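Local coordinates for haloacid dehalogenase-like hydrolase (Salmonella enterica subsp. enterica serovar Typhi, PDB 4EZE), which probably hydrolyses O-phosphoserine to serine and phosphate, the last step of serine biosynthesis, as a magnesium-dependent phosphatase of the HAD-like superfamily, at residues Y27-Q32 and L309-E314; E82-L87 and F96-K101; A63-A68 and L184-P189; G284-A289 and E295-Q300. All blocks are in the same frame, centred on the assembly; numbering follows the deposited sequence.

Interaction 1: residues Y27-Q32 and L309-E314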
loop_
_atom_site.group_PDB
_atom_site.type_symbol
_atom_site.label_atom_id
_atom_site.label_comp_id
_atom_site.label_asym_id
_atom_site.label_seq_id
_atom_site.Cartn_x
_atom_site.Cartn_y
_atom_site.Cartn_z
ATOM N N TYR A 27 4.442 18.304 1.719
ATOM C CA TYR A 27 4.461 18.126 3.177
ATOM C C TYR A 27 5.662 17.289 3.563
ATOM O O TYR A 27 5.969 16.304 2.896
ATOM C CB TYR A 27 3.218 17.367 3.650
ATOM C CG TYR A 27 1.889 17.950 3.223
ATOM C CD1 TYR A 27 1.309 18.995 3.934
ATOM C CD2 TYR A 27 1.193 17.424 2.133
ATOM C CE1 TYR A 27 0.076 19.520 3.566
ATOM C CE2 TYR A 27 -0.038 17.939 1.760
ATOM C CZ TYR A 27 -0.589 18.994 2.479
ATOM O OH TYR A 27 -1.817 19.506 2.131
ATOM N N PHE A 28 6.315 17.645 4.656
ATOM C CA PHE A 28 7.453 16.896 5.122
ATOM C C PHE A 28 7.166 16.379 6.506
ATOM O O PHE A 28 6.757 17.141 7.364
ATOM C CB PHE A 28 8.670 17.800 5.240
ATOM C CG PHE A 28 9.161 18.302 3.933
ATOM C CD1 PHE A 28 10.064 17.566 3.200
ATOM C CD2 PHE A 28 8.727 19.519 3.443
ATOM C CE1 PHE A 28 10.517 18.033 1.985
ATOM C CE2 PHE A 28 9.175 19.989 2.235
ATOM C CZ PHE A 28 10.056 19.240 1.497
ATOM N N ILE A 29 7.418 15.097 6.739
ATOM C CA ILE A 29 7.225 14.534 8.067
ATOM C C ILE A 29 8.501 13.885 8.549
ATOM O O ILE A 29 9.033 12.970 7.909
ATOM C CB ILE A 29 6.141 13.439 8.073
ATOM C CG1 ILE A 29 4.836 13.957 7.456
ATOM C CG2 ILE A 29 5.936 12.931 9.487
ATOM C CD1 ILE A 29 4.766 13.800 5.946
ATOM N N THR A 30 8.952 14.306 9.718
ATOM C CA THR A 30 10.207 13.852 10.217
ATOM C C THR A 30 10.213 13.796 11.738
ATOM O O THR A 30 9.449 14.504 12.367
ATOM C CB THR A 30 11.279 14.844 9.782
ATOM O OG1 THR A 30 12.547 14.337 10.171
ATOM C CG2 THR A 30 11.048 16.206 10.450
ATOM N N THR A 31 11.087 12.975 12.336
ATOM C CA THR A 31 11.279 13.014 13.805
ATOM C C THR A 31 12.258 14.100 14.263
ATOM O O THR A 31 12.370 14.370 15.467
ATOM C CB THR A 31 11.771 11.674 14.358
ATOM O OG1 THR A 31 12.962 11.293 13.645
ATOM C CG2 THR A 31 10.666 10.591 14.185
ATOM N N GLN A 32 12.958 14.711 13.305
ATOM C CA GLN A 32 13.925 15.765 13.593
ATOM C C GLN A 32 13.194 17.029 14.041
ATOM O O GLN A 32 12.099 17.318 13.555
ATOM C CB GLN A 32 14.812 16.034 12.357
ATOM C CG GLN A 32 15.618 17.323 12.454
ATOM C CD GLN A 32 16.878 17.384 11.574
ATOM O OE1 GLN A 32 17.897 17.916 12.014
ATOM N NE2 GLN A 32 16.811 16.866 10.332
ATOM N N LEU A 309 -1.562 8.804 5.097
ATOM C CA LEU A 309 -2.514 8.970 3.993
ATOM C C LEU A 309 -3.384 10.229 4.193
ATOM O O LEU A 309 -3.975 10.767 3.252
ATOM C CB LEU A 309 -3.403 7.748 3.848
ATOM C CG LEU A 309 -2.711 6.449 3.462
ATOM C CD1 LEU A 309 -3.747 5.349 3.481
ATOM C CD2 LEU A 309 -2.143 6.577 2.067
ATOM N N LEU A 310 -3.475 10.721 5.416
ATOM C CA LEU A 310 -4.186 11.988 5.581
ATOM C C LEU A 310 -3.787 13.029 4.533
ATOM O O LEU A 310 -4.654 13.694 3.957
ATOM C CB LEU A 310 -3.953 12.570 6.966
ATOM C CG LEU A 310 -4.944 13.706 7.235
ATOM C CD1 LEU A 310 -6.340 13.128 7.320
ATOM C CD2 LEU A 310 -4.587 14.428 8.511
ATOM N N PHE A 311 -2.480 13.184 4.301
ATOM C CA PHE A 311 -1.978 14.235 3.390
ATOM C C PHE A 311 -2.469 14.116 1.963
ATOM O O PHE A 311 -2.331 15.034 1.166
ATOM C CB PHE A 311 -0.452 14.337 3.444
ATOM C CG PHE A 311 0.037 14.750 4.787
ATOM C CD1 PHE A 311 0.438 13.789 5.709
ATOM C CD2 PHE A 311 -0.015 16.085 5.172
ATOM C CE1 PHE A 311 0.846 14.153 6.979
ATOM C CE2 PHE A 311 0.397 16.465 6.442
ATOM C CZ PHE A 311 0.826 15.502 7.349
ATOM N N LEU A 312 -3.053 12.981 1.635
ATOM C CA LEU A 312 -3.484 12.798 0.285
ATOM C C LEU A 312 -5.011 12.843 0.194
ATOM O O LEU A 312 -5.560 12.660 -0.880
ATOM C CB LEU A 312 -2.974 11.466 -0.254
ATOM C CG LEU A 312 -1.469 11.206 -0.166
ATOM C CD1 LEU A 312 -1.249 9.719 -0.359
ATOM C CD2 LEU A 312 -0.671 11.969 -1.192
ATOM N N ILE A 313 -5.700 13.072 1.306
ATOM C CA ILE A 313 -7.160 13.102 1.233
ATOM C C ILE A 313 -7.804 14.272 1.962
ATOM O O ILE A 313 -8.976 14.566 1.730
ATOM C CB ILE A 313 -7.790 11.782 1.708
ATOM C CG1 ILE A 313 -7.558 11.585 3.201
ATOM C CG2 ILE A 313 -7.218 10.613 0.916
ATOM C CD1 ILE A 313 -8.308 10.383 3.731
ATOM N N GLU A 314 -7.042 14.931 2.830
ATOM C CA GLU A 314 -7.514 16.120 3.565
ATOM C C GLU A 314 -6.925 17.384 2.925
ATOM O O GLU A 314 -5.713 17.515 2.813
ATOM C CB GLU A 314 -7.110 16.048 5.042
ATOM C CG GLU A 314 -7.479 17.287 5.857
ATOM C CD GLU A 314 -8.901 17.772 5.547
ATOM O OE1 GLU A 314 -9.871 17.044 5.839
ATOM O OE2 GLU A 314 -9.063 18.884 5.009
HETATM O O HOH W 1 -3.446 17.808 1.421
#

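Interaction 2: residues E82-L87 and F96-K101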
loop_
_atom_site.group_PDB
_atom_site.type_symbol
_atom_site.label_atom_id
_atom_site.label_comp_id
_atom_site.label_asym_id
_atom_site.label_seq_id
_atom_site.Cartn_x
_atom_site.Cartn_y
_atom_site.Cartn_z
ATOM N N GLU A 82 14.153 15.998 -12.029
ATOM C CA GLU A 82 15.415 16.151 -11.342
ATOM C C GLU A 82 15.174 16.600 -9.915
ATOM O O GLU A 82 15.887 16.193 -9.016
ATOM C CB GLU A 82 16.342 17.124 -12.063
ATOM C CG GLU A 82 17.632 17.416 -11.304
ATOM C CD GLU A 82 18.437 16.167 -10.993
ATOM O OE1 GLU A 82 18.522 15.279 -11.863
ATOM O OE2 GLU A 82 18.992 16.075 -9.878
ATOM N N PHE A 83 14.191 17.466 -9.702
ATOM C CA PHE A 83 13.972 17.959 -8.350
ATOM C C PHE A 83 13.401 16.841 -7.450
ATOM O O PHE A 83 13.721 16.749 -6.259
ATOM C CB PHE A 83 13.037 19.165 -8.363
ATOM C CG PHE A 83 12.635 19.624 -6.998
ATOM C CD1 PHE A 83 13.451 20.471 -6.271
ATOM C CD2 PHE A 83 11.452 19.173 -6.420
ATOM C CE1 PHE A 83 13.092 20.888 -5.000
ATOM C CE2 PHE A 83 11.080 19.587 -5.151
ATOM C CZ PHE A 83 11.899 20.454 -4.442
ATOM N N TYR A 84 12.552 15.996 -8.030
ATOM C CA TYR A 84 12.001 14.857 -7.306
ATOM C C TYR A 84 13.127 13.920 -6.909
ATOM O O TYR A 84 13.348 13.664 -5.719
ATOM C CB TYR A 84 10.954 14.064 -8.114
ATOM C CG TYR A 84 10.684 12.726 -7.447
ATOM C CD1 TYR A 84 10.009 12.667 -6.240
ATOM C CD2 TYR A 84 11.164 11.536 -7.981
ATOM C CE1 TYR A 84 9.789 11.467 -5.594
ATOM C CE2 TYR A 84 10.936 10.323 -7.347
ATOM C CZ TYR A 84 10.251 10.297 -6.148
ATOM O OH TYR A 84 10.030 9.109 -5.479
ATOM N N ARG A 85 13.840 13.413 -7.909
ATOM C CA ARG A 85 14.961 12.519 -7.662
ATOM C C ARG A 85 15.795 13.013 -6.469
ATOM O O ARG A 85 16.085 12.251 -5.536
ATOM C CB ARG A 85 15.833 12.366 -8.921
ATOM C CG ARG A 85 16.735 11.133 -8.918
ATOM C CD ARG A 85 18.091 11.396 -9.572
ATOM N NE ARG A 85 18.707 12.642 -9.100
ATOM C CZ ARG A 85 19.459 12.756 -8.003
ATOM N NH1 ARG A 85 19.704 11.700 -7.239
ATOM N NH2 ARG A 85 19.962 13.937 -7.663
ATOM N N TYR A 86 16.153 14.295 -6.485
ATOM C CA TYR A 86 16.996 14.839 -5.423
ATOM C C TYR A 86 16.266 14.877 -4.065
ATOM O O TYR A 86 16.843 14.555 -3.024
ATOM C CB TYR A 86 17.552 16.218 -5.822
ATOM C CG TYR A 86 18.481 16.864 -4.786
ATOM C CD1 TYR A 86 19.759 16.362 -4.565
ATOM C CD2 TYR A 86 18.086 17.981 -4.043
ATOM C CE1 TYR A 86 20.609 16.938 -3.635
ATOM C CE2 TYR A 86 18.938 18.570 -3.110
ATOM C CZ TYR A 86 20.202 18.039 -2.917
ATOM O OH TYR A 86 21.073 18.583 -2.001
ATOM N N LEU A 87 14.997 15.267 -4.065
ATOM C CA LEU A 87 14.254 15.294 -2.806
ATOM C C LEU A 87 14.209 13.869 -2.182
ATOM O O LEU A 87 14.553 13.655 -1.006
ATOM C CB LEU A 87 12.856 15.860 -3.051
ATOM C CG LEU A 87 12.080 16.299 -1.802
ATOM C CD1 LEU A 87 12.916 17.183 -0.902
ATOM C CD2 LEU A 87 10.799 17.015 -2.184
ATOM N N PHE A 96 13.346 11.121 6.063
ATOM C CA PHE A 96 12.053 11.713 6.332
ATOM C C PHE A 96 11.143 11.263 5.224
ATOM O O PHE A 96 11.599 10.794 4.175
ATOM C CB PHE A 96 12.116 13.256 6.417
ATOM C CG PHE A 96 12.650 13.894 5.186
ATOM C CD1 PHE A 96 11.814 14.156 4.103
ATOM C CD2 PHE A 96 14.003 14.182 5.074
ATOM C CE1 PHE A 96 12.313 14.720 2.928
ATOM C CE2 PHE A 96 14.506 14.756 3.921
ATOM C CZ PHE A 96 13.663 15.027 2.846
ATOM N N ASP A 97 9.845 11.380 5.466
ATOM C CA ASP A 97 8.875 11.116 4.427
ATOM C C ASP A 97 8.380 12.447 3.921
ATOM O O ASP A 97 8.458 13.469 4.623
ATOM C CB ASP A 97 7.699 10.304 4.985
ATOM C CG ASP A 97 8.006 8.824 5.057
ATOM O OD1 ASP A 97 8.413 8.283 4.003
ATOM O OD2 ASP A 97 7.848 8.216 6.154
ATOM N N PHE A 98 7.836 12.451 2.715
ATOM C CA PHE A 98 7.186 13.669 2.270
ATOM C C PHE A 98 6.098 13.296 1.299
ATOM O O PHE A 98 6.040 12.150 0.828
ATOM C CB PHE A 98 8.198 14.593 1.586
ATOM C CG PHE A 98 8.773 14.024 0.301
ATOM C CD1 PHE A 98 8.133 14.214 -0.903
ATOM C CD2 PHE A 98 9.957 13.303 0.309
ATOM C CE1 PHE A 98 8.666 13.720 -2.076
ATOM C CE2 PHE A 98 10.487 12.796 -0.859
ATOM C CZ PHE A 98 9.851 13.004 -2.048
ATOM N N PHE A 99 5.244 14.268 0.997
ATOM C CA PHE A 99 4.265 14.113 -0.060
ATOM C C PHE A 99 4.168 15.376 -0.875
ATOM O O PHE A 99 4.118 16.487 -0.330
ATOM C CB PHE A 99 2.902 13.791 0.517
ATOM C CG PHE A 99 2.777 12.383 0.963
ATOM C CD1 PHE A 99 2.692 11.363 0.030
ATOM C CD2 PHE A 99 2.786 12.065 2.311
ATOM C CE1 PHE A 99 2.587 10.046 0.432
ATOM C CE2 PHE A 99 2.682 10.747 2.718
ATOM C CZ PHE A 99 2.579 9.740 1.777
ATOM N N ILE A 100 4.169 15.201 -2.186
ATOM C CA ILE A 100 3.831 16.285 -3.075
ATOM C C ILE A 100 2.332 16.224 -3.258
ATOM O O ILE A 100 1.804 15.277 -3.822
ATOM C CB ILE A 100 4.537 16.155 -4.421
ATOM C CG1 ILE A 100 6.031 16.444 -4.248
ATOM C CG2 ILE A 100 3.938 17.129 -5.424
ATOM C CD1 ILE A 100 6.845 15.936 -5.420
ATOM N N LYS A 101 1.640 17.228 -2.740
ATOM C CA LYS A 101 0.187 17.233 -2.795
ATOM C C LYS A 101 -0.325 17.072 -4.225
ATOM O O LYS A 101 0.016 17.836 -5.116
ATOM C CB LYS A 101 -0.355 18.500 -2.164
ATOM C CG LYS A 101 -1.869 18.596 -2.157
ATOM C CD LYS A 101 -2.303 19.827 -1.369
ATOM C CE LYS A 101 -3.800 20.066 -1.439
ATOM N NZ LYS A 101 -4.210 21.072 -0.418
#

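Interaction 3: residues A63-A68 and L184-P189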
loop_
_atom_site.group_PDB
_atom_site.type_symbol
_atom_site.label_atom_id
_atom_site.label_comp_id
_atom_site.label_asym_id
_atom_site.label_seq_id
_atom_site.Cartn_x
_atom_site.Cartn_y
_atom_site.Cartn_z
ATOM N N ALA A 63 -3.891 17.315 14.247
ATOM C CA ALA A 63 -4.335 16.662 15.495
ATOM C C ALA A 63 -4.903 15.272 15.277
ATOM O O ALA A 63 -4.729 14.387 16.105
ATOM C CB ALA A 63 -5.369 17.533 16.216
ATOM N N LEU A 64 -5.606 15.104 14.163
ATOM C CA LEU A 64 -6.370 13.896 13.913
ATOM C C LEU A 64 -5.440 12.698 13.829
ATOM O O LEU A 64 -5.841 11.592 14.160
ATOM C CB LEU A 64 -7.152 14.057 12.602
ATOM C CG LEU A 64 -8.152 12.985 12.184
ATOM C CD1 LEU A 64 -9.194 12.793 13.284
ATOM C CD2 LEU A 64 -8.814 13.316 10.837
ATOM N N ILE A 65 -4.196 12.913 13.393
ATOM C CA ILE A 65 -3.232 11.811 13.301
ATOM C C ILE A 65 -2.028 12.082 14.161
ATOM O O ILE A 65 -0.985 11.457 14.004
ATOM C CB ILE A 65 -2.741 11.583 11.874
ATOM C CG1 ILE A 65 -2.141 12.872 11.313
ATOM C CG2 ILE A 65 -3.893 11.131 10.989
ATOM C CD1 ILE A 65 -1.474 12.678 9.959
ATOM N N ASN A 66 -2.187 13.024 15.072
ATOM C CA ASN A 66 -1.117 13.392 15.992
ATOM C C ASN A 66 0.235 13.548 15.333
ATOM O O ASN A 66 1.215 12.952 15.769
ATOM C CB ASN A 66 -0.986 12.362 17.093
ATOM C CG ASN A 66 0.016 12.779 18.119
ATOM O OD1 ASN A 66 0.400 13.947 18.179
ATOM N ND2 ASN A 66 0.457 11.837 18.935
ATOM N N THR A 67 0.293 14.366 14.293
ATOM C CA THR A 67 1.503 14.483 13.504
ATOM C C THR A 67 1.790 15.937 13.232
ATOM O O THR A 67 1.018 16.607 12.554
ATOM C CB THR A 67 1.329 13.777 12.146
ATOM O OG1 THR A 67 1.069 12.392 12.362
ATOM C CG2 THR A 67 2.577 13.907 11.309
ATOM N N ALA A 68 2.902 16.431 13.760
ATOM C CA ALA A 68 3.366 17.760 13.404
ATOM C C ALA A 68 4.161 17.639 12.106
ATOM O O ALA A 68 5.007 16.764 11.989
ATOM C CB ALA A 68 4.232 18.319 14.514
ATOM N N LEU A 184 -3.256 2.226 10.451
ATOM C CA LEU A 184 -4.504 1.893 9.753
ATOM C C LEU A 184 -5.708 2.039 10.678
ATOM O O LEU A 184 -6.757 2.522 10.254
ATOM C CB LEU A 184 -4.418 0.497 9.136
ATOM C CG LEU A 184 -3.533 0.491 7.889
ATOM C CD1 LEU A 184 -3.090 -0.915 7.494
ATOM C CD2 LEU A 184 -4.295 1.121 6.742
ATOM N N LEU A 185 -5.545 1.668 11.948
ATOM C CA LEU A 185 -6.621 1.871 12.913
ATOM C C LEU A 185 -6.921 3.342 12.978
ATOM O O LEU A 185 -8.066 3.756 12.889
ATOM C CB LEU A 185 -6.251 1.367 14.309
ATOM C CG LEU A 185 -6.079 -0.143 14.442
ATOM C CD1 LEU A 185 -5.597 -0.462 15.851
ATOM C CD2 LEU A 185 -7.356 -0.909 14.098
ATOM N N THR A 186 -5.886 4.156 13.107
ATOM C CA THR A 186 -6.144 5.594 13.119
ATOM C C THR A 186 -6.766 6.096 11.811
ATOM O O THR A 186 -7.715 6.874 11.835
ATOM C CB THR A 186 -4.878 6.422 13.382
ATOM O OG1 THR A 186 -4.382 6.129 14.687
ATOM C CG2 THR A 186 -5.219 7.931 13.268
ATOM N N ILE A 187 -6.252 5.656 10.666
ATOM C CA ILE A 187 -6.615 6.353 9.424
ATOM C C ILE A 187 -7.908 5.845 8.765
ATOM O O ILE A 187 -8.579 6.581 8.031
ATOM C CB ILE A 187 -5.433 6.406 8.404
ATOM C CG1 ILE A 187 -5.617 7.597 7.467
ATOM C CG2 ILE A 187 -5.315 5.095 7.632
ATOM C CD1 ILE A 187 -5.650 8.928 8.210
ATOM N N LEU A 188 -8.269 4.596 9.040
ATOM C CA LEU A 188 -9.417 3.954 8.383
ATOM C C LEU A 188 -10.778 4.651 8.580
ATOM O O LEU A 188 -11.582 4.750 7.659
ATOM C CB LEU A 188 -9.541 2.503 8.857
ATOM C CG LEU A 188 -8.549 1.579 8.194
ATOM C CD1 LEU A 188 -8.679 0.210 8.842
ATOM C CD2 LEU A 188 -8.825 1.566 6.690
ATOM N N PRO A 189 -11.053 5.077 9.804
ATOM C CA PRO A 189 -12.270 5.808 10.154
ATOM C C PRO A 189 -12.279 7.166 9.465
ATOM O O PRO A 189 -13.332 7.696 9.119
ATOM C CB PRO A 189 -12.153 5.994 11.679
ATOM C CG PRO A 189 -11.100 5.025 12.138
ATOM C CD PRO A 189 -10.204 4.750 10.969
#

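Interaction 4: residues G284-A289 and E295-Q300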
loop_
_atom_site.group_PDB
_atom_site.type_symbol
_atom_site.label_atom_id
_atom_site.label_comp_id
_atom_site.label_asym_id
_atom_site.label_seq_id
_atom_site.Cartn_x
_atom_site.Cartn_y
_atom_site.Cartn_z
ATOM N N GLY A 284 -0.799 6.536 -6.588
ATOM C CA GLY A 284 -0.233 5.221 -6.237
ATOM C C GLY A 284 0.784 5.442 -5.137
ATOM O O GLY A 284 1.576 6.395 -5.177
ATOM N N ILE A 285 0.732 4.591 -4.123
ATOM C CA ILE A 285 1.576 4.772 -2.958
ATOM C C ILE A 285 2.382 3.517 -2.712
ATOM O O ILE A 285 1.794 2.464 -2.565
ATOM C CB ILE A 285 0.748 5.056 -1.702
ATOM C CG1 ILE A 285 -0.004 6.384 -1.866
ATOM C CG2 ILE A 285 1.661 5.114 -0.484
ATOM C CD1 ILE A 285 -1.119 6.562 -0.869
ATOM N N ALA A 286 3.697 3.649 -2.631
ATOM C CA ALA A 286 4.550 2.522 -2.350
ATOM C C ALA A 286 4.807 2.488 -0.862
ATOM O O ALA A 286 5.351 3.407 -0.295
ATOM C CB ALA A 286 5.847 2.642 -3.108
ATOM N N TRP A 287 4.398 1.406 -0.234
ATOM C CA TRP A 287 4.531 1.280 1.195
ATOM C C TRP A 287 5.732 0.430 1.553
ATOM O O TRP A 287 5.731 -0.758 1.333
ATOM C CB TRP A 287 3.256 0.656 1.749
ATOM C CG TRP A 287 3.395 0.090 3.088
ATOM C CD1 TRP A 287 3.654 -1.187 3.392
ATOM C CD2 TRP A 287 3.279 0.783 4.320
ATOM N NE1 TRP A 287 3.717 -1.351 4.733
ATOM C CE2 TRP A 287 3.487 -0.149 5.334
ATOM C CE3 TRP A 287 3.023 2.102 4.664
ATOM C CZ2 TRP A 287 3.452 0.190 6.667
ATOM C CZ3 TRP A 287 2.986 2.436 5.979
ATOM C CH2 TRP A 287 3.200 1.488 6.970
ATOM N N LYS A 288 6.784 1.068 2.045
ATOM C CA LYS A 288 7.949 0.361 2.540
ATOM C C LYS A 288 8.309 -0.665 1.490
ATOM O O LYS A 288 8.565 -1.811 1.783
ATOM C CB LYS A 288 7.674 -0.230 3.911
ATOM C CG LYS A 288 7.398 0.856 4.929
ATOM C CD LYS A 288 7.260 0.345 6.341
ATOM C CE LYS A 288 7.072 1.505 7.299
ATOM N NZ LYS A 288 6.682 1.067 8.660
ATOM N N ALA A 289 8.281 -0.214 0.250
ATOM C CA ALA A 289 8.311 -1.054 -0.927
ATOM C C ALA A 289 9.623 -1.646 -1.404
ATOM O O ALA A 289 10.692 -1.174 -1.068
ATOM C CB ALA A 289 7.631 -0.327 -2.070
ATOM N N GLU A 295 11.183 2.762 -7.340
ATOM C CA GLU A 295 11.725 3.492 -8.483
ATOM C C GLU A 295 10.682 3.952 -9.478
ATOM O O GLU A 295 10.854 4.987 -10.119
ATOM C CB GLU A 295 12.809 2.694 -9.198
ATOM C CG GLU A 295 14.135 2.679 -8.458
ATOM C CD GLU A 295 15.279 2.239 -9.349
ATOM O OE1 GLU A 295 15.284 2.630 -10.536
ATOM O OE2 GLU A 295 16.168 1.505 -8.863
ATOM N N LYS A 296 9.598 3.207 -9.633
ATOM C CA LYS A 296 8.536 3.700 -10.507
ATOM C C LYS A 296 7.497 4.536 -9.766
ATOM O O LYS A 296 6.864 5.402 -10.367
ATOM C CB LYS A 296 7.866 2.554 -11.263
ATOM C CG LYS A 296 8.796 1.843 -12.229
ATOM C CD LYS A 296 8.030 1.212 -13.379
ATOM C CE LYS A 296 8.903 0.235 -14.149
ATOM N NZ LYS A 296 9.322 -0.912 -13.293
ATOM N N ILE A 297 7.316 4.297 -8.467
ATOM C CA ILE A 297 6.245 4.989 -7.742
ATOM C C ILE A 297 6.763 6.021 -6.763
ATOM O O ILE A 297 7.475 5.694 -5.820
ATOM C CB ILE A 297 5.318 4.018 -7.003
ATOM C CG1 ILE A 297 4.869 2.893 -7.950
ATOM C CG2 ILE A 297 4.159 4.793 -6.395
ATOM C CD1 ILE A 297 3.843 3.296 -9.000
ATOM N N HIS A 298 6.346 7.264 -6.975
ATOM C CA HIS A 298 6.963 8.428 -6.361
ATOM C C HIS A 298 6.270 8.962 -5.115
ATOM O O HIS A 298 6.849 9.766 -4.364
ATOM C CB HIS A 298 7.108 9.515 -7.421
ATOM C CG HIS A 298 7.975 9.102 -8.564
ATOM N ND1 HIS A 298 8.304 9.949 -9.599
ATOM C CD2 HIS A 298 8.608 7.931 -8.817
ATOM C CE1 HIS A 298 9.083 9.310 -10.454
ATOM N NE2 HIS A 298 9.281 8.084 -10.003
ATOM N N HIS A 299 5.045 8.508 -4.878
ATOM C CA HIS A 299 4.438 8.688 -3.550
ATOM C C HIS A 299 4.867 7.491 -2.696
ATOM O O HIS A 299 4.671 6.348 -3.101
ATOM C CB HIS A 299 2.920 8.696 -3.657
ATOM C CG HIS A 299 2.358 9.903 -4.341
ATOM N ND1 HIS A 299 2.643 11.191 -3.930
ATOM C CD2 HIS A 299 1.471 10.021 -5.362
ATOM C CE1 HIS A 299 1.971 12.050 -4.680
ATOM N NE2 HIS A 299 1.256 11.368 -5.560
ATOM N N GLN A 300 5.449 7.739 -1.526
ATOM C CA GLN A 300 5.949 6.637 -0.712
ATOM C C GLN A 300 5.774 6.894 0.760
ATOM O O GLN A 300 5.861 8.038 1.249
ATOM C CB GLN A 300 7.451 6.397 -0.967
ATOM C CG GLN A 300 7.845 6.144 -2.426
ATOM C CD GLN A 300 9.356 6.111 -2.611
ATOM O OE1 GLN A 300 10.103 6.153 -1.635
ATOM N NE2 GLN A 300 9.813 6.063 -3.870
#

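Interaction 1: residues Y27-Q32 and L309-E314
Over one face of the Tyr27 ring sits the rim of Phe311, its CD2 placed 3.3 Å from Tyr27 CG and displaced toward the rim of the tyrosine ring. The planes meet at 46° with the centroids 4.7 Å apart, an oblique aromatic pair. Phe311 also meets Ile29: its CE1 lies 4.0 Å from Ile29 CG1, so one phenylalanine ring spans two residues that project from the same side of the strand. In Tyr27, CG is turned beside the backbone N (chi1 -54°), which carries the ring across Phe311 and its hydroxyl on toward the backbone of Phe311 and Glu314. There a water bridges the segments. It donates to Phe311 O at 3.0 Å and to Glu314 O at 2.7 Å, and it lies 2.5 Å from Tyr27 OH, a short hydrogen bond. The polar end of the tyrosine is thereby tied to two backbone carbonyls, while the carboxylate of Glu314 pairs with Lys194. Tyr69, from the neighbouring strand 67-75, meets Phe311 edge-to-face. Strand 23-29, flanked by strands 67-75 and 97-100 in the antiparallel sheet, thus packs against the C-terminal tail that follows strand 299-301.

Interaction 2: residues E82-L87 and F96-K101
Leu87 and Tyr84, one helical turn apart, form a notch that receives the ring of Phe98, with Leu87 over its face and Tyr84 at its edge. Leu87 CD2 lies 4.0 Å from the ring centroid and only 14° off the ring normal, the geometry of a CH-pi contact, while Leu87 CG sits 4.0 Å from Phe98 CZ. The other branch turns to Phe96, two residues before Phe98: Leu87 CD1 approaches Phe96 CZ at 4.4 Å, a looser touch. Tyr84 fills the flank, its CE1 3.9 Å from Phe98 CZ and the two side chains crossing at about a right angle. The Phe98 ring reaches the notch because CG stands between the backbone N and the carbonyl carbon (chi1 65°). Tyr84 OH is hydrogen-bonded to Arg88, and its ring stacks on His298. Helix 81-93 so lies across one face of the four-stranded antiparallel sheet, where Leu87 also touches Ile26 and Phe28 of strand 23-29, the neighbour of strand 97-100.

Interaction 3: residues A63-A68 and L184-P189
Ile65 meets the helix 184-193 through one branch, and from CB that branch runs directly to the methyl CG2. This carbon has two partners: Ile187 CD1 at 4.0 Å and Thr186 CG2 at 4.1 Å. The other branch, CG1 with chi1 at 56°, stands between the backbone N and the carbonyl carbon; its terminal CD1 continues to the C-terminal tail, 3.9 Å from Leu310 CD2 and 4.1 Å from Phe311 CE1. The two branches therefore serve different neighbours. Ile65 and Ile187 lie side by side and point the same way, whereas Ile65 and Thr186 cross at about a right angle. In Thr186 the methyl stands opposite the backbone N and OG1 beside it (chi1 -64°), which directs CG2 to the loop, where it also comes within 3.8 Å of Leu64 O. Within that loop Thr67 OG1 donates to Ile65 O at 2.8 Å, approaching from above the carbonyl plane. The small interface, 108 Å² in all, is mostly apolar and partly buried. Asn66 and Thr67 both face Ala62, which fits a G1 beta bulge in the hairpin of strands 56-62 and 67-75, and this turn of the antiparallel sheet rests on a helix of the HAD-like hydrolase region.

Interaction 4: residues G284-A289 and E295-Q300
Strands 283-287 and 299-301 run parallel at the end of the six-stranded sheet, joined through helix 291-296 in a beta-alpha-beta unit of the HAD-like hydrolase fold. Ala286 and Gln300 are paired with their CA atoms 4.6 Å apart. The bond between the segments runs from Ala286 N to His299 O, 2.9 Å long and nearly straight at 173°, though the donor is tilted from the carbonyl plane. Gln300 CA adds a CA-H...O contact to Ala286 O at 3.3 Å. Side chains of adjacent residues fall on alternate faces of the sheet. Ile285 and His299 share one, where Ile285 CG1 approaches His299 CB at 4.1 Å; the isoleucine also packs on Leu309 and Leu312 of the C-terminal tail. Ala286 and Gln300 share the other, with Ala286 CB 4.1 Å from Gln300 CG. Ile297, in the connection before the second strand, has its CG2 opposite the backbone N (chi1 -49° for CG1), which brings this methyl to Gly284 O at 3.3 Å. Helix 275-280 also packs against Ile297. The Gln300 chain is extended beyond CG and its amide leads away from Ala286: OE1 is hydrogen-bonded to Asn302 ND2, while NE2 donates to Ile297 O at 3.1 Å with that oxygen close to the amide plane.

How the interactions relate
Interactions 1 and 3 link the antiparallel sheet to the C-terminal tail and to a helix of the hydrolase region; interaction 2 packs a helix on that same sheet, and interaction 4 lies within the parallel sheet. Interactions 1 and 2 share neighbouring strands, with Tyr27 N 2.8 Å from Phe99 O. Interactions 1 and 3 meet where Leu310 N lies 4.0 Å from Ile187 CD1. Interactions 2 and 4 touch at Ile100 O and His299 CE1, 3.3 Å apart. Interaction 4 is the one nearest the predicted active site but does not touch it: the side chain of Ile285 is about 10 Å from that of Asp114, the predicted nucleophile, and that of Ala286 about 11 Å from the bound sodium ion.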